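Local coordinates for hemolysin activator protein CdiB (Acinetobacter baumannii ACICU, PDB 6WIL) that probably secretes a CdiA-type toxin across the outer membrane in contact-dependent growth inhibition, as a two-partner secretion transporter of the Omp85 superfamily, at residues Lys113-Thr118 against Ile168-Leu174; Ile139-Ile145 against Phe163-Val169; Met189-Ala194 against Tyr204-Ile208; Asp175-Glu179 against Arg325-Lys330. All blocks are in the same frame, centred on the assembly; numbering follows the deposited sequence.

Contact 1: Lys113-Thr118 against Ile168-Leu174. With SO4 (sulfate ion), chain B.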
loop_
_atom_site.group_PDB
_atom_site.type_symbol
_atom_site.label_atom_id
_atom_site.label_comp_id
_atom_site.label_asym_id
_atom_site.label_seq_id
_atom_site.Cartn_x
_atom_site.Cartn_y
_atom_site.Cartn_z
ATOM N N LYS A 113 10.541 -19.594 12.073
ATOM C CA LYS A 113 10.044 -19.324 10.728
ATOM C C LYS A 113 8.567 -18.953 10.750
ATOM O O LYS A 113 8.137 -18.037 10.039
ATOM C CB LYS A 113 10.266 -20.539 9.828
ATOM C CG LYS A 113 11.367 -20.379 8.800
ATOM C CD LYS A 113 11.349 -21.545 7.823
ATOM C CE LYS A 113 12.525 -21.491 6.866
ATOM N NZ LYS A 113 12.843 -22.842 6.329
ATOM N N LYS A 114 7.775 -19.651 11.559
ATOM C CA LYS A 114 6.350 -19.374 11.662
ATOM C C LYS A 114 6.030 -18.271 12.665
ATOM O O LYS A 114 4.857 -17.913 12.812
ATOM C CB LYS A 114 5.589 -20.653 12.023
ATOM C CG LYS A 114 5.025 -21.403 10.819
ATOM C CD LYS A 114 6.113 -21.797 9.831
ATOM C CE LYS A 114 5.519 -22.355 8.547
ATOM N NZ LYS A 114 4.595 -23.489 8.817
ATOM N N GLY A 115 7.033 -17.731 13.356
ATOM C CA GLY A 115 6.857 -16.549 14.176
ATOM C C GLY A 115 6.778 -16.752 15.678
ATOM O O GLY A 115 6.539 -15.776 16.399
ATOM N N PHE A 116 6.977 -17.971 16.183
ATOM C CA PHE A 116 6.839 -18.229 17.618
ATOM C C PHE A 116 8.181 -17.957 18.295
ATOM O O PHE A 116 8.949 -18.860 18.635
ATOM C CB PHE A 116 6.337 -19.647 17.857
ATOM C CG PHE A 116 5.043 -19.953 17.149
ATOM C CD1 PHE A 116 3.822 -19.673 17.748
ATOM C CD2 PHE A 116 5.047 -20.512 15.880
ATOM C CE1 PHE A 116 2.631 -19.953 17.097
ATOM C CE2 PHE A 116 3.860 -20.793 15.223
ATOM C CZ PHE A 116 2.651 -20.513 15.832
ATOM N N ILE A 117 8.450 -16.667 18.511
ATOM C CA ILE A 117 9.768 -16.227 18.958
ATOM C C ILE A 117 10.026 -16.487 20.437
ATOM O O ILE A 117 11.183 -16.430 20.868
ATOM C CB ILE A 117 9.962 -14.730 18.668
ATOM C CG1 ILE A 117 8.725 -13.946 19.116
ATOM C CG2 ILE A 117 10.259 -14.503 17.190
ATOM C CD1 ILE A 117 8.879 -12.449 19.011
ATOM N N THR A 118 8.989 -16.753 21.233
ATOM C CA THR A 118 9.161 -17.029 22.655
ATOM C C THR A 118 8.878 -18.483 23.001
ATOM O O THR A 118 8.827 -18.831 24.185
ATOM C CB THR A 118 8.270 -16.112 23.496
ATOM O OG1 THR A 118 6.892 -16.404 23.229
ATOM C CG2 THR A 118 8.554 -14.656 23.172
ATOM N N ILE A 168 -0.829 -17.275 22.526
ATOM C CA ILE A 168 0.535 -17.672 22.200
ATOM C C ILE A 168 1.214 -16.530 21.457
ATOM O O ILE A 168 0.647 -15.960 20.518
ATOM C CB ILE A 168 0.539 -18.966 21.371
ATOM C CG1 ILE A 168 -0.145 -20.088 22.156
ATOM C CG2 ILE A 168 1.961 -19.357 20.998
ATOM C CD1 ILE A 168 -0.432 -21.327 21.337
ATOM N N VAL A 169 2.429 -16.189 21.882
ATOM C CA VAL A 169 3.159 -15.071 21.292
ATOM C C VAL A 169 3.582 -15.429 19.874
ATOM O O VAL A 169 4.311 -16.404 19.655
ATOM C CB VAL A 169 4.375 -14.701 22.149
ATOM C CG1 VAL A 169 5.246 -13.694 21.416
ATOM C CG2 VAL A 169 3.928 -14.153 23.492
ATOM N N ASN A 170 3.132 -14.632 18.904
ATOM C CA ASN A 170 3.522 -14.784 17.508
ATOM C C ASN A 170 3.941 -13.431 16.949
ATOM O O ASN A 170 3.225 -12.439 17.114
ATOM C CB ASN A 170 2.387 -15.367 16.667
ATOM C CG ASN A 170 2.874 -15.899 15.338
ATOM O OD1 ASN A 170 3.178 -15.134 14.424
ATOM N ND2 ASN A 170 2.961 -17.220 15.228
ATOM N N LEU A 171 5.091 -13.402 16.271
ATOM C CA LEU A 171 5.652 -12.151 15.776
ATOM C C LEU A 171 4.829 -11.536 14.649
ATOM O O LEU A 171 4.900 -10.320 14.442
ATOM C CB LEU A 171 7.090 -12.379 15.306
ATOM C CG LEU A 171 7.926 -11.147 14.958
ATOM C CD1 LEU A 171 8.019 -10.202 16.150
ATOM C CD2 LEU A 171 9.310 -11.567 14.497
ATOM N N LYS A 172 4.059 -12.340 13.912
ATOM C CA LYS A 172 3.221 -11.786 12.853
ATOM C C LYS A 172 2.081 -10.958 13.431
ATOM O O LYS A 172 1.714 -9.920 12.870
ATOM C CB LYS A 172 2.670 -12.904 11.968
ATOM C CG LYS A 172 3.675 -13.497 10.993
ATOM C CD LYS A 172 3.013 -14.553 10.117
ATOM C CE LYS A 172 3.582 -15.935 10.387
ATOM N NZ LYS A 172 4.982 -16.064 9.886
ATOM N N ARG A 173 1.511 -11.404 14.553
ATOM C CA ARG A 173 0.441 -10.660 15.203
ATOM C C ARG A 173 0.968 -9.454 15.967
ATOM O O ARG A 173 0.293 -8.421 16.022
ATOM C CB ARG A 173 -0.345 -11.586 16.131
ATOM C CG ARG A 173 -0.906 -12.798 15.406
ATOM C CD ARG A 173 -1.829 -13.625 16.282
ATOM N NE ARG A 173 -2.524 -14.632 15.490
ATOM C CZ ARG A 173 -3.778 -14.520 15.066
ATOM N NH1 ARG A 173 -4.493 -13.448 15.376
ATOM N NH2 ARG A 173 -4.319 -15.487 14.340
ATOM N N LEU A 174 2.164 -9.558 16.553
ATOM C CA LEU A 174 2.781 -8.389 17.173
ATOM C C LEU A 174 3.018 -7.290 16.144
ATOM O O LEU A 174 2.738 -6.113 16.400
ATOM C CB LEU A 174 4.098 -8.773 17.847
ATOM C CG LEU A 174 4.074 -9.834 18.948
ATOM C CD1 LEU A 174 5.414 -9.872 19.674
ATOM C CD2 LEU A 174 2.934 -9.581 19.919
HETATM S S SO4 B . -7.765 -13.589 13.120
HETATM O O1 SO4 B . -6.646 -14.144 12.362
HETATM O O2 SO4 B . -8.657 -12.875 12.209
HETATM O O3 SO4 B . -7.250 -12.675 14.139
HETATM O O4 SO4 B . -8.508 -14.665 13.773
#
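G115 and L171 meet backbone to backbone: L171 N gives a hydrogen bond of 2.8 Å to G115 O, and N170 CA-H leans on the same oxygen. G115 has left the helical conformation with a positive phi (104°) and closes helix 97-113 in a Schellman motif, while N170 is the N-cap of helix 171-181, so the end of one helix is tied to the start of another. The side chain of N170 does two jobs. Its OD1 takes K172 N on a lone pair at 3.0 Å, the capping bond, and its ND2 reaches back to K114 O at 3.1 Å. With CG anti to the backbone N (chi1 -164°), the amide also comes over one face of the F116 ring, nearly perpendicular to it, and N170 ND2 sits 3.3 Å from F116 CE1, out toward the rim. I168 CG2 touches the same ring at its edge, and F76 packs edge-to-face against it. Further along, the side chains of I117 and L171 cross at about a right angle, CD1 of I117 3.7 Å from CD1 of L171. T118 OG1 presses close on V169 CB at 3.2 Å. Beyond the contact, R173 NH1 meets sulfate O3 in the plane of its guanidinium at 3.1 Å, with a weaker bond from NH2 to O1; R321 holds the same ion, which probably came from the crystallisation liquor. A Schellman C-terminus facing an Asn-capped N-terminus here forms part of the junction between the two consecutive POTRA domains.

Contact 2: Ile139-Ile145 against Phe163-Val169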
loop_
_atom_site.group_PDB
_atom_site.type_symbol
_atom_site.label_atom_id
_atom_site.label_comp_id
_atom_site.label_asym_id
_atom_site.label_seq_id
_atom_site.Cartn_x
_atom_site.Cartn_y
_atom_site.Cartn_z
ATOM N N ILE A 139 5.543 -23.844 25.028
ATOM C CA ILE A 139 4.684 -22.842 24.409
ATOM C C ILE A 139 4.800 -21.543 25.203
ATOM O O ILE A 139 4.362 -21.465 26.354
ATOM C CB ILE A 139 3.233 -23.323 24.331
ATOM C CG1 ILE A 139 3.168 -24.657 23.579
ATOM C CG2 ILE A 139 2.366 -22.272 23.662
ATOM C CD1 ILE A 139 1.779 -25.027 23.104
ATOM N N GLY A 140 5.398 -20.524 24.587
ATOM C CA GLY A 140 5.515 -19.218 25.205
ATOM C C GLY A 140 4.292 -18.360 24.951
ATOM O O GLY A 140 3.911 -18.132 23.797
ATOM N N ARG A 141 3.670 -17.876 26.020
ATOM C CA ARG A 141 2.399 -17.177 25.934
ATOM C C ARG A 141 2.540 -15.748 26.443
ATOM O O ARG A 141 3.561 -15.352 27.011
ATOM C CB ARG A 141 1.312 -17.909 26.727
ATOM C CG ARG A 141 1.159 -19.369 26.356
ATOM C CD ARG A 141 0.016 -20.004 27.124
ATOM N NE ARG A 141 -1.109 -20.320 26.252
ATOM C CZ ARG A 141 -1.349 -21.528 25.757
ATOM N NH1 ARG A 141 -0.545 -22.540 26.060
ATOM N NH2 ARG A 141 -2.397 -21.727 24.969
ATOM N N LEU A 142 1.484 -14.973 26.221
ATOM C CA LEU A 142 1.425 -13.583 26.643
ATOM C C LEU A 142 0.744 -13.494 28.000
ATOM O O LEU A 142 -0.352 -14.027 28.179
ATOM C CB LEU A 142 0.666 -12.749 25.612
ATOM C CG LEU A 142 0.564 -11.244 25.856
ATOM C CD1 LEU A 142 1.937 -10.597 25.781
ATOM C CD2 LEU A 142 -0.389 -10.606 24.859
ATOM N N ASN A 143 1.391 -12.827 28.949
ATOM C CA ASN A 143 0.829 -12.672 30.281
ATOM C C ASN A 143 0.079 -11.358 30.460
ATOM O O ASN A 143 -1.097 -11.373 30.843
ATOM C CB ASN A 143 1.951 -12.794 31.311
ATOM C CG ASN A 143 1.488 -12.525 32.726
ATOM O OD1 ASN A 143 2.149 -11.818 33.472
ATOM N ND2 ASN A 143 0.352 -13.117 33.113
ATOM N N LYS A 144 0.726 -10.223 30.188
ATOM C CA LYS A 144 0.092 -8.917 30.309
ATOM C C LYS A 144 0.559 -8.010 29.180
ATOM O O LYS A 144 1.717 -8.059 28.762
ATOM C CB LYS A 144 0.409 -8.231 31.651
ATOM C CG LYS A 144 0.389 -9.122 32.886
ATOM C CD LYS A 144 0.737 -8.328 34.145
ATOM C CE LYS A 144 2.150 -7.744 34.096
ATOM N NZ LYS A 144 2.465 -6.932 35.314
ATOM N N ILE A 145 -0.347 -7.162 28.710
ATOM C CA ILE A 145 0.029 -6.013 27.898
ATOM C C ILE A 145 0.174 -4.828 28.843
ATOM O O ILE A 145 -0.772 -4.472 29.552
ATOM C CB ILE A 145 -1.004 -5.738 26.794
ATOM C CG1 ILE A 145 -1.006 -6.891 25.789
ATOM C CG2 ILE A 145 -0.710 -4.414 26.094
ATOM C CD1 ILE A 145 -2.385 -7.329 25.363
ATOM N N PHE A 163 -4.519 -10.013 19.083
ATOM C CA PHE A 163 -4.208 -10.964 20.139
ATOM C C PHE A 163 -4.681 -10.406 21.474
ATOM O O PHE A 163 -5.033 -9.230 21.594
ATOM C CB PHE A 163 -2.704 -11.274 20.190
ATOM C CG PHE A 163 -1.839 -10.059 20.377
ATOM C CD1 PHE A 163 -1.524 -9.604 21.648
ATOM C CD2 PHE A 163 -1.331 -9.378 19.283
ATOM C CE1 PHE A 163 -0.723 -8.489 21.826
ATOM C CE2 PHE A 163 -0.529 -8.260 19.454
ATOM C CZ PHE A 163 -0.224 -7.817 20.728
ATOM N N LYS A 164 -4.685 -11.267 22.490
ATOM C CA LYS A 164 -5.109 -10.885 23.828
ATOM C C LYS A 164 -4.215 -11.569 24.851
ATOM O O LYS A 164 -3.366 -12.399 24.515
ATOM C CB LYS A 164 -6.575 -11.251 24.086
ATOM C CG LYS A 164 -6.814 -12.744 24.222
ATOM C CD LYS A 164 -8.296 -13.065 24.235
ATOM C CE LYS A 164 -8.981 -12.476 23.013
ATOM N NZ LYS A 164 -10.351 -13.022 22.810
ATOM N N ALA A 165 -4.419 -11.206 26.114
ATOM C CA ALA A 165 -3.671 -11.824 27.198
ATOM C C ALA A 165 -3.985 -13.315 27.268
ATOM O O ALA A 165 -5.141 -13.730 27.143
ATOM C CB ALA A 165 -4.003 -11.139 28.522
ATOM N N GLY A 166 -2.942 -14.123 27.449
ATOM C CA GLY A 166 -3.083 -15.563 27.475
ATOM C C GLY A 166 -2.889 -16.259 26.143
ATOM O O GLY A 166 -2.832 -17.494 26.112
ATOM N N ASP A 167 -2.792 -15.515 25.042
ATOM C CA ASP A 167 -2.564 -16.120 23.740
ATOM C C ASP A 167 -1.096 -16.502 23.572
ATOM O O ASP A 167 -0.223 -16.107 24.350
ATOM C CB ASP A 167 -2.985 -15.174 22.616
ATOM C CG ASP A 167 -4.487 -15.116 22.434
ATOM O OD1 ASP A 167 -5.210 -15.737 23.241
ATOM O OD2 ASP A 167 -4.945 -14.453 21.479
ATOM N N ILE A 168 -0.829 -17.275 22.526
ATOM C CA ILE A 168 0.535 -17.672 22.200
ATOM C C ILE A 168 1.214 -16.530 21.457
ATOM O O ILE A 168 0.647 -15.960 20.518
ATOM C CB ILE A 168 0.539 -18.966 21.371
ATOM C CG1 ILE A 168 -0.145 -20.088 22.156
ATOM C CG2 ILE A 168 1.961 -19.357 20.998
ATOM C CD1 ILE A 168 -0.432 -21.327 21.337
ATOM N N VAL A 169 2.429 -16.189 21.882
ATOM C CA VAL A 169 3.159 -15.071 21.292
ATOM C C VAL A 169 3.582 -15.429 19.874
ATOM O O VAL A 169 4.311 -16.404 19.655
ATOM C CB VAL A 169 4.375 -14.701 22.149
ATOM C CG1 VAL A 169 5.246 -13.694 21.416
ATOM C CG2 VAL A 169 3.928 -14.153 23.492
#
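I168 and V169 lie along the edge of strand 141-145, their side chains dropping into different hollows. The ethyl branch of I168 sits against I139 CG2 (I168 CG1 to I139 CG2 3.7 Å) and under one face of the R141 guanidinium, whose NE edge points in plane at G166 O in a weak bond of 3.3 Å. V169 CG2 fits onto the R141 backbone, 3.6 Å from R141 C, and next to L142 CB. L142 is the main bump from the strand: CG anti to the backbone N (chi1 -177°) sends L142 CD2 into the notch between K164 O and the F163 ring, 3.6 Å from F163 CD1. I145 CD1 adds to the same ring at CE1. Between these side chains the backbones are laced by L142 N to D167 O (2.8 Å), G166 N to L142 O (2.7 Å) and V169 N to G140 O (3.1 Å), around a single bridge of R141 with I168. The type II turn K164-D167, with G166 at positive phi, presents G166 N. Main-chain polar groups pair with one another while aliphatic ends pack on F163, implying a contact specified by backbone shape and apolar fit, with one weak polar grip from R141.

Contact 3: Met189-Ala194 against Tyr204-Ile208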
loop_
_atom_site.group_PDB
_atom_site.type_symbol
_atom_site.label_atom_id
_atom_site.label_comp_id
_atom_site.label_asym_id
_atom_site.label_seq_id
_atom_site.Cartn_x
_atom_site.Cartn_y
_atom_site.Cartn_z
HETATM N N MSE A 189 7.893 -0.961 21.354
HETATM C CA MSE A 189 7.423 -2.278 21.764
HETATM C C MSE A 189 8.602 -3.136 22.221
HETATM O O MSE A 189 9.607 -3.259 21.518
HETATM C CB MSE A 189 6.660 -2.953 20.610
HETATM C CG MSE A 189 5.859 -4.199 20.994
HETATM SE SE MSE A 189 4.907 -5.078 19.501
HETATM C CE MSE A 189 3.258 -4.021 19.478
ATOM N N GLN A 190 8.480 -3.711 23.416
ATOM C CA GLN A 190 9.493 -4.594 23.974
ATOM C C GLN A 190 8.833 -5.840 24.544
ATOM O O GLN A 190 7.711 -5.791 25.056
ATOM C CB GLN A 190 10.312 -3.899 25.070
ATOM C CG GLN A 190 11.405 -2.990 24.539
ATOM C CD GLN A 190 11.943 -2.046 25.598
ATOM O OE1 GLN A 190 11.286 -1.785 26.605
ATOM N NE2 GLN A 190 13.144 -1.526 25.372
ATOM N N ILE A 191 9.541 -6.961 24.437
ATOM C CA ILE A 191 9.131 -8.232 25.025
ATOM C C ILE A 191 10.044 -8.519 26.207
ATOM O O ILE A 191 11.273 -8.442 26.082
ATOM C CB ILE A 191 9.187 -9.375 23.998
ATOM C CG1 ILE A 191 7.996 -9.305 23.039
ATOM C CG2 ILE A 191 9.251 -10.728 24.704
ATOM C CD1 ILE A 191 6.703 -9.830 23.627
ATOM N N THR A 192 9.448 -8.837 27.352
ATOM C CA THR A 192 10.177 -9.177 28.563
ATOM C C THR A 192 9.541 -10.402 29.201
ATOM O O THR A 192 8.339 -10.643 29.030
ATOM C CB THR A 192 10.185 -8.024 29.584
ATOM O OG1 THR A 192 8.838 -7.706 29.960
ATOM C CG2 THR A 192 10.858 -6.785 29.008
ATOM N N PRO A 193 10.320 -11.195 29.934
ATOM C CA PRO A 193 9.734 -12.324 30.670
ATOM C C PRO A 193 8.819 -11.840 31.784
ATOM O O PRO A 193 9.073 -10.816 32.421
ATOM C CB PRO A 193 10.959 -13.057 31.233
ATOM C CG PRO A 193 12.113 -12.594 30.396
ATOM C CD PRO A 193 11.791 -11.186 30.004
ATOM N N ALA A 194 7.747 -12.594 32.016
ATOM C CA ALA A 194 6.795 -12.262 33.067
ATOM C C ALA A 194 7.328 -12.693 34.427
ATOM O O ALA A 194 7.906 -13.774 34.569
ATOM C CB ALA A 194 5.447 -12.928 32.795
ATOM N N TYR A 204 5.727 -17.393 30.168
ATOM C CA TYR A 204 4.943 -16.210 29.852
ATOM C C TYR A 204 5.820 -14.992 29.599
ATOM O O TYR A 204 6.959 -14.900 30.062
ATOM C CB TYR A 204 3.947 -15.904 30.966
ATOM C CG TYR A 204 2.808 -16.890 31.014
ATOM C CD1 TYR A 204 2.931 -18.083 31.708
ATOM C CD2 TYR A 204 1.612 -16.632 30.357
ATOM C CE1 TYR A 204 1.896 -18.988 31.753
ATOM C CE2 TYR A 204 0.567 -17.533 30.400
ATOM C CZ TYR A 204 0.716 -18.710 31.100
ATOM O OH TYR A 204 -0.316 -19.617 31.150
ATOM N N SER A 205 5.248 -14.044 28.866
ATOM C CA SER A 205 5.931 -12.833 28.445
ATOM C C SER A 205 5.047 -11.629 28.734
ATOM O O SER A 205 3.820 -11.731 28.777
ATOM C CB SER A 205 6.284 -12.879 26.939
ATOM O OG SER A 205 7.244 -13.894 26.607
ATOM N N ASP A 206 5.684 -10.476 28.911
ATOM C CA ASP A 206 4.982 -9.212 29.073
ATOM C C ASP A 206 5.321 -8.311 27.900
ATOM O O ASP A 206 6.493 -8.179 27.530
ATOM C CB ASP A 206 5.337 -8.534 30.397
ATOM C CG ASP A 206 4.550 -9.096 31.557
ATOM O OD1 ASP A 206 3.464 -9.667 31.310
ATOM O OD2 ASP A 206 5.012 -8.973 32.709
ATOM N N LEU A 207 4.286 -7.723 27.306
ATOM C CA LEU A 207 4.414 -6.820 26.168
ATOM C C LEU A 207 4.446 -5.394 26.703
ATOM O O LEU A 207 3.412 -4.834 27.076
ATOM C CB LEU A 207 3.264 -7.029 25.191
ATOM C CG LEU A 207 3.406 -6.287 23.863
ATOM C CD1 LEU A 207 4.648 -6.765 23.144
ATOM C CD2 LEU A 207 2.172 -6.467 22.992
ATOM N N ILE A 208 5.637 -4.804 26.723
ATOM C CA ILE A 208 5.837 -3.457 27.245
ATOM C C ILE A 208 5.680 -2.461 26.103
ATOM O O ILE A 208 6.475 -2.461 25.156
ATOM C CB ILE A 208 7.216 -3.320 27.907
ATOM C CG1 ILE A 208 7.460 -4.479 28.876
ATOM C CG2 ILE A 208 7.333 -1.983 28.629
ATOM C CD1 ILE A 208 6.365 -4.652 29.905
HETATM O O HOH W 1 8.603 -0.472 25.614
#
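D206 lays its flat carboxylate beside A194, D206 OD2 3.8 Å from A194 CA, with the methyl CB close to the carboxylate carbon; OD1 turns instead to K144 N on the adjoining strand, in a weak bond. A second flat group, the amide of Q190, stands off the sheet on an extended chain. Q190 OE1 lies 3.1 Å from a water also 2.9 Å from I208 O, so the water can link the side chain to the opposing backbone. The Y204 ring leads away from strand 185-193, and of that side chain CB meets A194 CB. The strands run antiparallel, the directions of the two short segments 147° apart. Q190 with I208 and T192 with D206 are hydrogen-bonded pairs, D206 N to T192 O being the shortest of their bonds at 2.7 Å, and A194 N adds one more to Y204 O. I191 with L207 and P193 with S205 are the non-hydrogen-bonded pairs. On the face with D206, T192 OG1 sits between its own N and carbonyl carbon (chi1 60°), which places it 3.4 Å from D206 O, a weak bond, and 3.7 Å from I208 CG1. On the other face L207 CD1 is caught between CG of M189, a selenomethionine, at 3.6 Å and I191 CD1 at 3.7 Å. This hairpin of strands 185-193 and 204-213 forms one edge of the mixed five-stranded sheet of the POTRA region: strand 132-149 flanks strand 204-213, with N143 against A194, Y204 and D206, while M189 reaches L174 and L178 of helix 171-181.

Contact 4: Asp175-Glu179 against Arg325-Lys330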
loop_
_atom_site.group_PDB
_atom_site.type_symbol
_atom_site.label_atom_id
_atom_site.label_comp_id
_atom_site.label_asym_id
_atom_site.label_seq_id
_atom_site.Cartn_x
_atom_site.Cartn_y
_atom_site.Cartn_z
ATOM N N ASP A 175 3.543 -7.660 14.972
ATOM C CA ASP A 175 3.833 -6.670 13.941
ATOM C C ASP A 175 2.556 -6.047 13.395
ATOM O O ASP A 175 2.511 -4.839 13.136
ATOM C CB ASP A 175 4.634 -7.309 12.806
ATOM C CG ASP A 175 6.093 -7.525 13.162
ATOM O OD1 ASP A 175 6.522 -7.092 14.254
ATOM O OD2 ASP A 175 6.815 -8.128 12.339
ATOM N N GLN A 176 1.514 -6.856 13.203
ATOM C CA GLN A 176 0.242 -6.327 12.730
ATOM C C GLN A 176 -0.328 -5.319 13.717
ATOM O O GLN A 176 -0.692 -4.198 13.340
ATOM C CB GLN A 176 -0.745 -7.467 12.498
ATOM C CG GLN A 176 -2.033 -7.014 11.851
ATOM C CD GLN A 176 -1.803 -6.441 10.464
ATOM O OE1 GLN A 176 -0.857 -6.823 9.772
ATOM N NE2 GLN A 176 -2.665 -5.513 10.054
ATOM N N GLY A 177 -0.409 -5.703 14.993
ATOM C CA GLY A 177 -0.912 -4.788 16.001
ATOM C C GLY A 177 -0.048 -3.551 16.154
ATOM O O GLY A 177 -0.559 -2.443 16.331
ATOM N N LEU A 178 1.273 -3.722 16.085
ATOM C CA LEU A 178 2.169 -2.572 16.133
ATOM C C LEU A 178 1.904 -1.611 14.977
ATOM O O LEU A 178 1.922 -0.389 15.161
ATOM C CB LEU A 178 3.619 -3.047 16.123
ATOM C CG LEU A 178 4.733 -2.006 16.107
ATOM C CD1 LEU A 178 5.782 -2.364 17.141
ATOM C CD2 LEU A 178 5.352 -1.970 14.728
ATOM N N GLU A 179 1.656 -2.144 13.777
ATOM C CA GLU A 179 1.387 -1.280 12.631
ATOM C C GLU A 179 0.075 -0.529 12.804
ATOM O O GLU A 179 -0.025 0.651 12.449
ATOM C CB GLU A 179 1.365 -2.100 11.344
ATOM C CG GLU A 179 2.692 -2.145 10.617
ATOM C CD GLU A 179 2.752 -3.267 9.600
ATOM O OE1 GLU A 179 3.785 -3.967 9.546
ATOM O OE2 GLU A 179 1.760 -3.461 8.864
ATOM N N ARG A 325 2.079 -12.213 5.961
ATOM C CA ARG A 325 3.074 -11.181 6.208
ATOM C C ARG A 325 4.313 -11.804 6.832
ATOM O O ARG A 325 4.280 -12.920 7.355
ATOM C CB ARG A 325 2.528 -10.074 7.115
ATOM C CG ARG A 325 2.300 -10.492 8.552
ATOM C CD ARG A 325 1.972 -9.274 9.389
ATOM N NE ARG A 325 3.105 -8.355 9.442
ATOM C CZ ARG A 325 2.996 -7.031 9.441
ATOM N NH1 ARG A 325 1.799 -6.460 9.373
ATOM N NH2 ARG A 325 4.086 -6.279 9.493
ATOM N N SER A 326 5.407 -11.056 6.772
ATOM C CA SER A 326 6.652 -11.436 7.423
ATOM C C SER A 326 7.487 -10.179 7.599
ATOM O O SER A 326 7.039 -9.064 7.313
ATOM C CB SER A 326 7.418 -12.483 6.611
ATOM O OG SER A 326 8.222 -11.849 5.629
ATOM N N GLY A 327 8.726 -10.371 8.052
ATOM C CA GLY A 327 9.645 -9.257 8.177
ATOM C C GLY A 327 9.989 -8.597 6.859
ATOM O O GLY A 327 10.483 -7.467 6.856
ATOM N N GLN A 328 9.730 -9.267 5.732
ATOM C CA GLN A 328 10.088 -8.721 4.429
ATOM C C GLN A 328 8.917 -8.636 3.455
ATOM O O GLN A 328 9.129 -8.265 2.293
ATOM C CB GLN A 328 11.216 -9.544 3.798
ATOM C CG GLN A 328 12.409 -9.743 4.710
ATOM C CD GLN A 328 13.707 -9.875 3.951
ATOM O OE1 GLN A 328 14.369 -8.880 3.654
ATOM N NE2 GLN A 328 14.083 -11.108 3.631
ATOM N N HIS A 329 7.696 -8.960 3.877
ATOM C CA HIS A 329 6.587 -8.880 2.936
ATOM C C HIS A 329 5.273 -8.708 3.683
ATOM O O HIS A 329 5.153 -9.050 4.862
ATOM C CB HIS A 329 6.536 -10.115 2.027
ATOM C CG HIS A 329 5.705 -11.238 2.566
ATOM N ND1 HIS A 329 6.182 -12.140 3.492
ATOM C CD2 HIS A 329 4.434 -11.616 2.294
ATOM C CE1 HIS A 329 5.237 -13.021 3.774
ATOM N NE2 HIS A 329 4.167 -12.725 3.058
ATOM N N LYS A 330 4.285 -8.174 2.964
ATOM C CA LYS A 330 2.928 -8.010 3.469
ATOM C C LYS A 330 1.963 -8.170 2.305
ATOM O O LYS A 330 2.101 -7.482 1.291
ATOM C CB LYS A 330 2.754 -6.641 4.138
ATOM C CG LYS A 330 1.404 -6.414 4.785
ATOM C CD LYS A 330 1.462 -5.212 5.721
ATOM C CE LYS A 330 0.075 -4.745 6.120
ATOM N NZ LYS A 330 0.128 -3.624 7.096
#
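A buried salt-bridge network of E179, R325 and K330 joins POTRA helix 171-181 to the turn between barrel strands 308-326 and 329-346. R325 and E179 approach from opposite directions. R325 NH1 gives a straight bond of 3.0 Å to E179 OE2, in the plane of the guanidinium but well above that of the carboxylate, and a second, more bent one of 2.7 Å to Q176 OE1, in the guanidinium plane but above the amide plane of Q176. R325 NH2 pairs with E179 OE1, and K330 NZ with E179 OE2; both are modelled implausibly short, so the pairing carries more weight than the lengths. Set between two cations, the carboxylate of E179 is probably held ionised. The helix backbone covers one face of the guanidinium, with Q176 N 3.8 Å above its plane, and D175 CB adds to that cover, 3.5 Å from R325 NH2. In Omp85-type transporters the POTRA domains sit on the periplasmic side of the barrel; here they touch its rim. Q176 turns at chi2 (63°) and R325 at chi3, whereas K330 reaches over fully extended. The linker following helix 8-27 supplies second partners: Q32 N for E179 OE1, Q31 OE1 for K330 NZ, and Y35 OH for D175 OD2. S326 OG fixes the turn, accepting Q328 N at 3.0 Å in an ST turn and sharing a hydrogen bond with H329 ND1.

In the fold
Contacts 1, 2 and 3 cluster on the POTRA side, with centres about 10 Å (1 to 2), 9 Å (2 to 3) and 13 Å (1 to 3) apart. Contacts 1 and 2 share I168 and V169; contacts 2 and 3 meet where strands 132-149 and 204-213 pair. Along the chain contact 2 lies between the two segments of contact 1, contact 3 follows both, and contact 4 spans contact 3. Helix 171-181 runs from contact 1 into contact 4, its centre about 11 Å from that of contact 1; M189 of contact 3 touches L178, centres about 18 Å apart. Together they are consistent with a second POTRA domain leaning on the first at contact 1 and meeting the barrel at contact 4.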